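Local coordinates for histidinol dehydrogenase (Elizabethkingia anophelis NUHP1, PDB 6AN0), which probably catalyses the two successive NAD-dependent oxidations that turn L-histidinol into L-histidine, using one zinc ion per subunit, in the last step of histidine biosynthesis, at residues E242-A247 and E330-A335; Q271-T276 and Q308-V313; F323-A328 and K345-G350. All coordinates share one frame; numbering follows the deposited sequence.

Interaction 1 (E242-A247 and E330-A335); sequences EVLVIA and EHLILA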
loop_
_atom_site.group_PDB
_atom_site.type_symbol
_atom_site.label_atom_id
_atom_site.label_comp_id
_atom_site.label_asym_id
_atom_site.label_seq_id
_atom_site.Cartn_x
_atom_site.Cartn_y
_atom_site.Cartn_z
ATOM N N GLU A 242 -6.546 19.195 -5.125
ATOM C CA GLU A 242 -7.641 19.846 -4.414
ATOM C C GLU A 242 -7.133 20.411 -3.090
ATOM O O GLU A 242 -6.130 19.945 -2.538
ATOM C CB GLU A 242 -8.785 18.850 -4.176
ATOM C CG GLU A 242 -8.282 17.678 -3.361
ATOM C CD GLU A 242 -9.198 16.480 -3.313
ATOM O OE1 GLU A 242 -9.205 15.830 -2.244
ATOM O OE2 GLU A 242 -9.868 16.159 -4.332
ATOM N N VAL A 243 -7.823 21.429 -2.589
ATOM C CA VAL A 243 -7.565 21.941 -1.245
ATOM C C VAL A 243 -8.898 22.234 -0.571
ATOM O O VAL A 243 -9.872 22.642 -1.210
ATOM C CB VAL A 243 -6.658 23.207 -1.243
ATOM C CG1 VAL A 243 -7.367 24.408 -1.888
ATOM C CG2 VAL A 243 -6.214 23.566 0.182
ATOM N N LEU A 244 -8.933 22.033 0.743
ATOM C CA LEU A 244 -10.025 22.508 1.574
ATOM C C LEU A 244 -9.420 23.392 2.651
ATOM O O LEU A 244 -8.435 23.004 3.288
ATOM C CB LEU A 244 -10.812 21.341 2.183
ATOM C CG LEU A 244 -12.087 21.647 2.980
ATOM C CD1 LEU A 244 -13.056 20.476 2.866
ATOM C CD2 LEU A 244 -11.779 21.943 4.463
ATOM N N VAL A 245 -9.973 24.591 2.809
ATOM C CA VAL A 245 -9.530 25.561 3.805
ATOM C C VAL A 245 -10.646 25.751 4.820
ATOM O O VAL A 245 -11.815 25.894 4.445
ATOM C CB VAL A 245 -9.164 26.912 3.156
ATOM C CG1 VAL A 245 -8.674 27.917 4.219
ATOM C CG2 VAL A 245 -8.142 26.714 2.046
ATOM N N ILE A 246 -10.280 25.784 6.101
ATOM C CA ILE A 246 -11.183 26.157 7.188
ATOM C C ILE A 246 -10.703 27.486 7.764
ATOM O O ILE A 246 -9.543 27.605 8.186
ATOM C CB ILE A 246 -11.234 25.080 8.282
ATOM C CG1 ILE A 246 -11.718 23.745 7.692
ATOM C CG2 ILE A 246 -12.133 25.534 9.431
ATOM C CD1 ILE A 246 -11.831 22.613 8.743
ATOM N N ALA A 247 -11.590 28.481 7.800
ATOM C CA ALA A 247 -11.215 29.840 8.187
ATOM C C ALA A 247 -12.185 30.401 9.220
ATOM O O ALA A 247 -13.400 30.356 9.015
ATOM C CB ALA A 247 -11.185 30.758 6.954
ATOM N N GLU A 330 -7.243 16.227 -0.227
ATOM C CA GLU A 330 -5.811 16.029 -0.461
ATOM C C GLU A 330 -4.976 16.966 0.421
ATOM O O GLU A 330 -4.022 16.535 1.079
ATOM C CB GLU A 330 -5.484 16.260 -1.937
ATOM C CG GLU A 330 -4.014 16.059 -2.258
ATOM C CD GLU A 330 -3.607 16.654 -3.590
ATOM O OE1 GLU A 330 -4.352 17.498 -4.123
ATOM O OE2 GLU A 330 -2.519 16.299 -4.086
ATOM N N HIS A 331 -5.321 18.255 0.437
ATOM C CA HIS A 331 -4.678 19.239 1.304
ATOM C C HIS A 331 -5.724 19.898 2.186
ATOM O O HIS A 331 -6.803 20.268 1.706
ATOM C CB HIS A 331 -3.993 20.355 0.512
ATOM C CG HIS A 331 -3.017 19.881 -0.510
ATOM N ND1 HIS A 331 -3.362 19.695 -1.833
ATOM C CD2 HIS A 331 -1.695 19.604 -0.418
ATOM C CE1 HIS A 331 -2.295 19.305 -2.509
ATOM N NE2 HIS A 331 -1.272 19.240 -1.674
ATOM N N LEU A 332 -5.395 20.080 3.463
ATOM C CA LEU A 332 -6.274 20.755 4.416
ATOM C C LEU A 332 -5.518 21.934 5.008
ATOM O O LEU A 332 -4.441 21.747 5.574
ATOM C CB LEU A 332 -6.699 19.789 5.524
ATOM C CG LEU A 332 -7.448 20.402 6.710
ATOM C CD1 LEU A 332 -8.741 21.065 6.210
ATOM C CD2 LEU A 332 -7.761 19.334 7.753
ATOM N N ILE A 333 -6.074 23.140 4.902
ATOM C CA ILE A 333 -5.479 24.314 5.541
ATOM C C ILE A 333 -6.374 24.744 6.698
ATOM O O ILE A 333 -7.548 25.081 6.497
ATOM C CB ILE A 333 -5.269 25.468 4.547
ATOM C CG1 ILE A 333 -4.394 25.008 3.365
ATOM C CG2 ILE A 333 -4.633 26.673 5.261
ATOM C CD1 ILE A 333 -4.083 26.106 2.336
ATOM N N LEU A 334 -5.819 24.757 7.913
ATOM C CA LEU A 334 -6.555 25.213 9.096
ATOM C C LEU A 334 -6.137 26.649 9.380
ATOM O O LEU A 334 -5.185 26.904 10.118
ATOM C CB LEU A 334 -6.298 24.317 10.304
ATOM C CG LEU A 334 -6.738 22.863 10.182
ATOM C CD1 LEU A 334 -6.539 22.193 11.550
ATOM C CD2 LEU A 334 -8.203 22.741 9.689
ATOM N N ALA A 335 -6.869 27.600 8.798
ATOM C CA ALA A 335 -6.599 29.020 9.008
ATOM C C ALA A 335 -7.409 29.516 10.203
ATOM O O ALA A 335 -8.307 30.358 10.110
ATOM C CB ALA A 335 -6.904 29.816 7.738
#
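With CG anti to the backbone N (chi1 -179°) and the chain extended beyond it, Glu330 reaches the start of strand 242-247, where its OE1 receives the N-H of Glu242 nearly along the C-O axis at 2.9 Å. Glu242 returns the bond: its CG takes the crowded position between backbone N and carbonyl carbon (chi1 59°), so that OE1 can offer its anti lone pair to Glu330 N at 2.8 Å. The two side chains cross obliquely, their carboxylate planes nearly perpendicular, with Glu242 CG 3.4 Å from Glu330 CB. Glu242 also forms a salt bridge with Arg26 and accepts a bond from Asn376 N, which would favour its charged form. The His331 ring turns an edge to the strand: ND1 donates in the ring plane to Glu242 O at 2.9 Å, almost straight at 166°. This bond places the proton on ND1 and helps set the ring's rotation; Glu330 and His331 are the predicted proton acceptors, and a zinc ion lies about 6 Å from the His331 side chain. Beyond them a parallel ladder runs from Leu244 N to His331 O through to Ile246 O, which takes a bent bond from Ala335 N at 2.7 Å. Leu244 CD2 meets Leu332 CD1 at 3.6 Å on one face, while Val243 CG2 lies 3.9 Å from Ile333 CG1 on the other. Helix 317-327 covers the Leu244, Ile246 and Leu332 face, helix 253-264 packs against Val243, Val245, His331 and Ile333, and strand 271-276 pairs with the far edge of strand 242-247.

Interaction 2 (Q271-T276 and Q308-V313); sequences QVILLT and QSRGIV
Strands 271-276 and 310-313 are parallel neighbours in a Rossmann-like sheet, joined by a beta-alpha-beta crossover through helices 279-293 and 299-307. Gln271 opens the pairing with its side chain: CG is anti to the backbone N (chi1 -176°), and NE2 donates in its own amide plane to Gln308 O at 3.0 Å, practically straight at 176°. That amide is gripped further by Gln25 O, which also receives Arg310 NH1, and by Tyr327 OH at OE1. Val272 N bonds to Ser309 OG at 3.1 Å, a hydroxyl that is also bonded to Ala305 O; Val272 O then takes Arg310 N over a long 3.3 Å. Ile273 lies alongside the aliphatic part of Arg310, CD1 to CB 4.0 Å. Leu274 uses both its N and its O, donating to Arg310 O and accepting from Ile312 N at 2.7 Å, while its side chain packs against helix 279-293. Leu275 points to the opposite face, covered by helix 317-327, and sets CD2 3.7 Å from Ile312 CB. Thr276 donates N to Ile312 O, and its OG1, hydrogen-bonded with Asp278 O, rests 3.5 Å from Val313 CG2.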
loop_
_atom_site.group_PDB
_atom_site.type_symbol
_atom_site.label_atom_id
_atom_site.label_comp_id
_atom_site.label_asym_id
_atom_site.label_seq_id
_atom_site.Cartn_x
_atom_site.Cartn_y
_atom_site.Cartn_z
ATOM N N GLN A 271 -10.158 21.290 -7.701
ATOM C CA GLN A 271 -11.305 21.751 -6.935
ATOM C C GLN A 271 -10.822 22.376 -5.639
ATOM O O GLN A 271 -9.904 21.852 -4.993
ATOM C CB GLN A 271 -12.281 20.609 -6.613
ATOM C CG GLN A 271 -13.542 21.088 -5.886
ATOM C CD GLN A 271 -14.529 19.973 -5.608
ATOM O OE1 GLN A 271 -14.185 18.973 -4.990
ATOM N NE2 GLN A 271 -15.773 20.140 -6.077
ATOM N N VAL A 272 -11.440 23.485 -5.248
ATOM C CA VAL A 272 -11.148 24.068 -3.944
ATOM C C VAL A 272 -12.446 24.208 -3.157
ATOM O O VAL A 272 -13.524 24.448 -3.714
ATOM C CB VAL A 272 -10.401 25.423 -4.044
ATOM C CG1 VAL A 272 -9.235 25.331 -5.035
ATOM C CG2 VAL A 272 -11.351 26.557 -4.425
ATOM N N ILE A 273 -12.330 24.041 -1.839
ATOM C CA ILE A 273 -13.450 24.146 -0.916
ATOM C C ILE A 273 -13.040 25.110 0.182
ATOM O O ILE A 273 -11.989 24.923 0.803
ATOM C CB ILE A 273 -13.820 22.780 -0.302
ATOM C CG1 ILE A 273 -14.093 21.746 -1.400
ATOM C CG2 ILE A 273 -15.031 22.928 0.619
ATOM C CD1 ILE A 273 -15.372 21.984 -2.140
ATOM N N LEU A 274 -13.850 26.145 0.408
ATOM C CA LEU A 274 -13.643 27.080 1.514
ATOM C C LEU A 274 -14.791 26.939 2.510
ATOM O O LEU A 274 -15.956 27.151 2.157
ATOM C CB LEU A 274 -13.547 28.522 1.000
ATOM C CG LEU A 274 -13.532 29.653 2.041
ATOM C CD1 LEU A 274 -12.341 29.521 2.988
ATOM C CD2 LEU A 274 -13.519 31.021 1.359
ATOM N N LEU A 275 -14.460 26.567 3.746
ATOM C CA LEU A 275 -15.409 26.509 4.852
ATOM C C LEU A 275 -15.099 27.663 5.791
ATOM O O LEU A 275 -13.943 27.829 6.194
ATOM C CB LEU A 275 -15.301 25.179 5.613
ATOM C CG LEU A 275 -15.388 23.871 4.821
ATOM C CD1 LEU A 275 -15.301 22.691 5.783
ATOM C CD2 LEU A 275 -16.675 23.813 4.017
ATOM N N THR A 276 -16.102 28.480 6.114
ATOM C CA THR A 276 -15.893 29.584 7.047
ATOM C C THR A 276 -16.922 29.511 8.165
ATOM O O THR A 276 -18.011 28.954 7.989
ATOM C CB THR A 276 -15.980 30.973 6.364
ATOM O OG1 THR A 276 -17.335 31.248 5.992
ATOM C CG2 THR A 276 -15.109 31.042 5.127
ATOM N N GLN A 308 -16.330 24.726 -10.423
ATOM C CA GLN A 308 -16.694 23.522 -9.685
ATOM C C GLN A 308 -16.393 23.633 -8.194
ATOM O O GLN A 308 -16.561 22.651 -7.465
ATOM C CB GLN A 308 -15.961 22.304 -10.262
ATOM C CG GLN A 308 -15.849 22.264 -11.781
ATOM C CD GLN A 308 -17.104 21.728 -12.472
ATOM O OE1 GLN A 308 -17.900 20.975 -11.888
ATOM N NE2 GLN A 308 -17.277 22.113 -13.734
ATOM N N SER A 309 -15.967 24.800 -7.727
ATOM C CA SER A 309 -15.565 25.006 -6.343
ATOM C C SER A 309 -16.725 25.562 -5.519
ATOM O O SER A 309 -17.743 26.007 -6.054
ATOM C CB SER A 309 -14.347 25.932 -6.296
ATOM O OG SER A 309 -13.252 25.306 -6.953
ATOM N N ARG A 310 -16.575 25.511 -4.189
ATOM C CA ARG A 310 -17.675 25.830 -3.283
ATOM C C ARG A 310 -17.156 26.592 -2.072
ATOM O O ARG A 310 -16.150 26.195 -1.484
ATOM C CB ARG A 310 -18.393 24.555 -2.803
ATOM C CG ARG A 310 -18.775 23.592 -3.917
ATOM C CD ARG A 310 -19.659 22.461 -3.433
ATOM N NE ARG A 310 -20.161 21.695 -4.569
ATOM C CZ ARG A 310 -19.671 20.523 -4.958
ATOM N NH1 ARG A 310 -18.679 19.961 -4.285
ATOM N NH2 ARG A 310 -20.191 19.904 -6.013
ATOM N N GLY A 311 -17.845 27.668 -1.703
ATOM C CA GLY A 311 -17.666 28.312 -0.407
ATOM C C GLY A 311 -18.881 28.057 0.474
ATOM O O GLY A 311 -20.020 28.279 0.057
ATOM N N ILE A 312 -18.623 27.583 1.692
ATOM C CA ILE A 312 -19.681 27.104 2.575
ATOM C C ILE A 312 -19.517 27.740 3.947
ATOM O O ILE A 312 -18.434 27.674 4.540
ATOM C CB ILE A 312 -19.655 25.566 2.685
ATOM C CG1 ILE A 312 -19.677 24.941 1.283
ATOM C CG2 ILE A 312 -20.825 25.069 3.539
ATOM C CD1 ILE A 312 -19.424 23.451 1.256
ATOM N N VAL A 313 -20.591 28.334 4.461
ATOM C CA VAL A 313 -20.618 28.855 5.825
ATOM C C VAL A 313 -21.240 27.809 6.740
ATOM O O VAL A 313 -22.350 27.325 6.486
ATOM C CB VAL A 313 -21.382 30.187 5.912
ATOM C CG1 VAL A 313 -21.434 30.648 7.357
ATOM C CG2 VAL A 313 -20.708 31.231 5.052
#

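Interaction 3 (F323-A328 and K345-G350); sequences FSNLYA and KITSAG
Asn325, on the last turn of helix 317-327, carries this contact with loop 345-350. Its CB lies 3.4 Å from Thr347 OG1. CG, anti to the carbonyl carbon (chi1 -73°), comes still closer: Thr347 OG1 stands 3.1 Å from Asn325 CG, almost on the perpendicular to the amide plane, so the hydroxyl leans on the flat group without a hydrogen bond to it. At the tip the two heteroatoms part. OD1 accepts Thr347 N at 2.9 Å; the N-H points straight at it (175°) yet arrives from above the carbonyl plane, 51° out of it. ND2 donates to Lys345 O at 2.9 Å, close to the plane of its own amide. Two bonds to main-chain groups two residues apart thus hold the carboxamide against rotation and settle which end is oxygen. A water gives a hydrogen to OD1 at 2.8 Å and another to Ser348 O, while accepting from OG of the preceding residue, Ser324. A second water hydrogen-bonds with Asn325 O, Thr347 OG1 and Ser348 OG, so water fills in where helix and loop do not bond directly. Apolar contact is slight: Ala328, which leaves the helix with positive phi, places CB 3.8 Å from Ser348 CB. The loop also faces the second subunit, where Arg124 bonds to Ile346 O and Lys392 to both Thr347 O and Ser348 OG. An asparagine side chain that bonds to the main-chain N-H and C=O of a loop here ties the C-terminal end of a helix flanking the Rossmann-like sheet to the connection between its strands 331-335 and 351-354, at the interface with the second subunit.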
loop_
_atom_site.group_PDB
_atom_site.type_symbol
_atom_site.label_atom_id
_atom_site.label_comp_id
_atom_site.label_asym_id
_atom_site.label_seq_id
_atom_site.Cartn_x
_atom_site.Cartn_y
_atom_site.Cartn_z
ATOM N N PHE A 323 -17.404 18.287 8.252
ATOM C CA PHE A 323 -17.510 18.344 6.794
ATOM C C PHE A 323 -16.200 17.918 6.140
ATOM O O PHE A 323 -16.194 17.123 5.189
ATOM C CB PHE A 323 -17.908 19.751 6.345
ATOM C CG PHE A 323 -18.190 19.868 4.869
ATOM C CD1 PHE A 323 -19.496 19.959 4.406
ATOM C CD2 PHE A 323 -17.151 19.895 3.940
ATOM C CE1 PHE A 323 -19.761 20.068 3.048
ATOM C CE2 PHE A 323 -17.405 19.998 2.588
ATOM C CZ PHE A 323 -18.723 20.088 2.136
ATOM N N SER A 324 -15.070 18.439 6.639
ATOM C CA SER A 324 -13.782 18.105 6.035
ATOM C C SER A 324 -13.505 16.608 6.117
ATOM O O SER A 324 -12.961 16.014 5.176
ATOM C CB SER A 324 -12.658 18.893 6.721
ATOM O OG SER A 324 -11.403 18.633 6.105
ATOM N N ASN A 325 -13.873 15.981 7.238
ATOM C CA ASN A 325 -13.623 14.553 7.407
ATOM C C ASN A 325 -14.462 13.721 6.439
ATOM O O ASN A 325 -14.015 12.663 5.976
ATOM C CB ASN A 325 -13.891 14.138 8.860
ATOM C CG ASN A 325 -12.805 14.623 9.833
ATOM O OD1 ASN A 325 -11.655 14.855 9.447
ATOM N ND2 ASN A 325 -13.169 14.745 11.112
ATOM N N LEU A 326 -15.663 14.193 6.102
ATOM C CA LEU A 326 -16.469 13.531 5.078
ATOM C C LEU A 326 -15.890 13.748 3.680
ATOM O O LEU A 326 -15.972 12.857 2.825
ATOM C CB LEU A 326 -17.913 14.041 5.136
ATOM C CG LEU A 326 -18.718 13.712 6.399
ATOM C CD1 LEU A 326 -20.131 14.283 6.314
ATOM C CD2 LEU A 326 -18.764 12.223 6.630
ATOM N N TYR A 327 -15.318 14.933 3.423
ATOM C CA TYR A 327 -14.767 15.245 2.102
ATOM C C TYR A 327 -13.434 14.533 1.858
ATOM O O TYR A 327 -13.154 14.089 0.733
ATOM C CB TYR A 327 -14.600 16.762 1.972
ATOM C CG TYR A 327 -14.035 17.247 0.650
ATOM C CD1 TYR A 327 -14.852 17.414 -0.466
ATOM C CD2 TYR A 327 -12.688 17.557 0.524
ATOM C CE1 TYR A 327 -14.330 17.868 -1.670
ATOM C CE2 TYR A 327 -12.158 18.011 -0.667
ATOM C CZ TYR A 327 -12.984 18.167 -1.762
ATOM O OH TYR A 327 -12.458 18.622 -2.943
ATOM N N ALA A 328 -12.592 14.433 2.902
ATOM C CA ALA A 328 -11.276 13.785 2.888
ATOM C C ALA A 328 -10.353 14.472 1.885
ATOM O O ALA A 328 -10.003 13.882 0.850
ATOM C CB ALA A 328 -11.411 12.291 2.582
ATOM N N LYS A 345 -9.018 15.922 16.004
ATOM C CA LYS A 345 -10.324 15.658 15.413
ATOM C C LYS A 345 -10.272 15.423 13.905
ATOM O O LYS A 345 -11.290 15.023 13.327
ATOM C CB LYS A 345 -11.280 16.825 15.685
ATOM C CG LYS A 345 -11.400 17.232 17.144
ATOM C CD LYS A 345 -11.930 16.092 17.987
ATOM C CE LYS A 345 -12.820 16.613 19.115
ATOM N NZ LYS A 345 -12.228 17.777 19.834
ATOM N N ILE A 346 -9.141 15.680 13.257
ATOM C CA ILE A 346 -8.995 15.405 11.828
ATOM C C ILE A 346 -8.803 13.909 11.631
ATOM O O ILE A 346 -7.905 13.308 12.231
ATOM C CB ILE A 346 -7.807 16.179 11.247
ATOM C CG1 ILE A 346 -7.997 17.683 11.421
ATOM C CG2 ILE A 346 -7.583 15.803 9.773
ATOM C CD1 ILE A 346 -6.725 18.456 11.155
ATOM N N THR A 347 -9.628 13.296 10.773
ATOM C CA THR A 347 -9.526 11.856 10.585
ATOM C C THR A 347 -9.122 11.434 9.186
ATOM O O THR A 347 -8.563 10.340 9.044
ATOM C CB THR A 347 -10.840 11.137 10.946
ATOM O OG1 THR A 347 -11.923 11.673 10.182
ATOM C CG2 THR A 347 -11.136 11.267 12.445
ATOM N N SER A 348 -9.377 12.250 8.163
ATOM C CA SER A 348 -8.890 11.985 6.814
ATOM C C SER A 348 -8.439 13.292 6.188
ATOM O O SER A 348 -9.243 14.220 6.046
ATOM C CB SER A 348 -9.960 11.333 5.929
ATOM O OG SER A 348 -10.295 10.042 6.383
ATOM N N ALA A 349 -7.168 13.340 5.782
ATOM C CA ALA A 349 -6.578 14.437 5.025
ATOM C C ALA A 349 -5.195 13.994 4.576
ATOM O O ALA A 349 -4.484 13.338 5.333
ATOM C CB ALA A 349 -6.479 15.720 5.864
ATOM N N GLY A 350 -4.811 14.346 3.351
ATOM C CA GLY A 350 -3.500 13.918 2.880
ATOM C C GLY A 350 -2.373 14.629 3.613
ATOM O O GLY A 350 -1.448 13.991 4.130
HETATM O O HOH W 1 -10.413 16.389 7.400
HETATM O O HOH W 2 -12.456 10.704 7.934
#

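All three contacts belong to one Rossmann-like unit. Interactions 1 and 2 share its parallel sheet: strands 242-247 and 271-276 are adjacent, bonded through Val245 N and O to Ile273 O and Leu275 N, so the two ladders form one continuous network. Both are buried, mixing regular main-chain bonds with aliphatic packing; interaction 1 alone brings predicted catalytic residues, at its N-terminal end. Interaction 3, partly buried, lies on the helical layer and replaces the ladder with a carboxamide and waters. Its helix covers both strand pairs: Tyr327 and Phe323 reach interaction 2, whereas Ser324 packs on Leu244 and Leu332 of interaction 1.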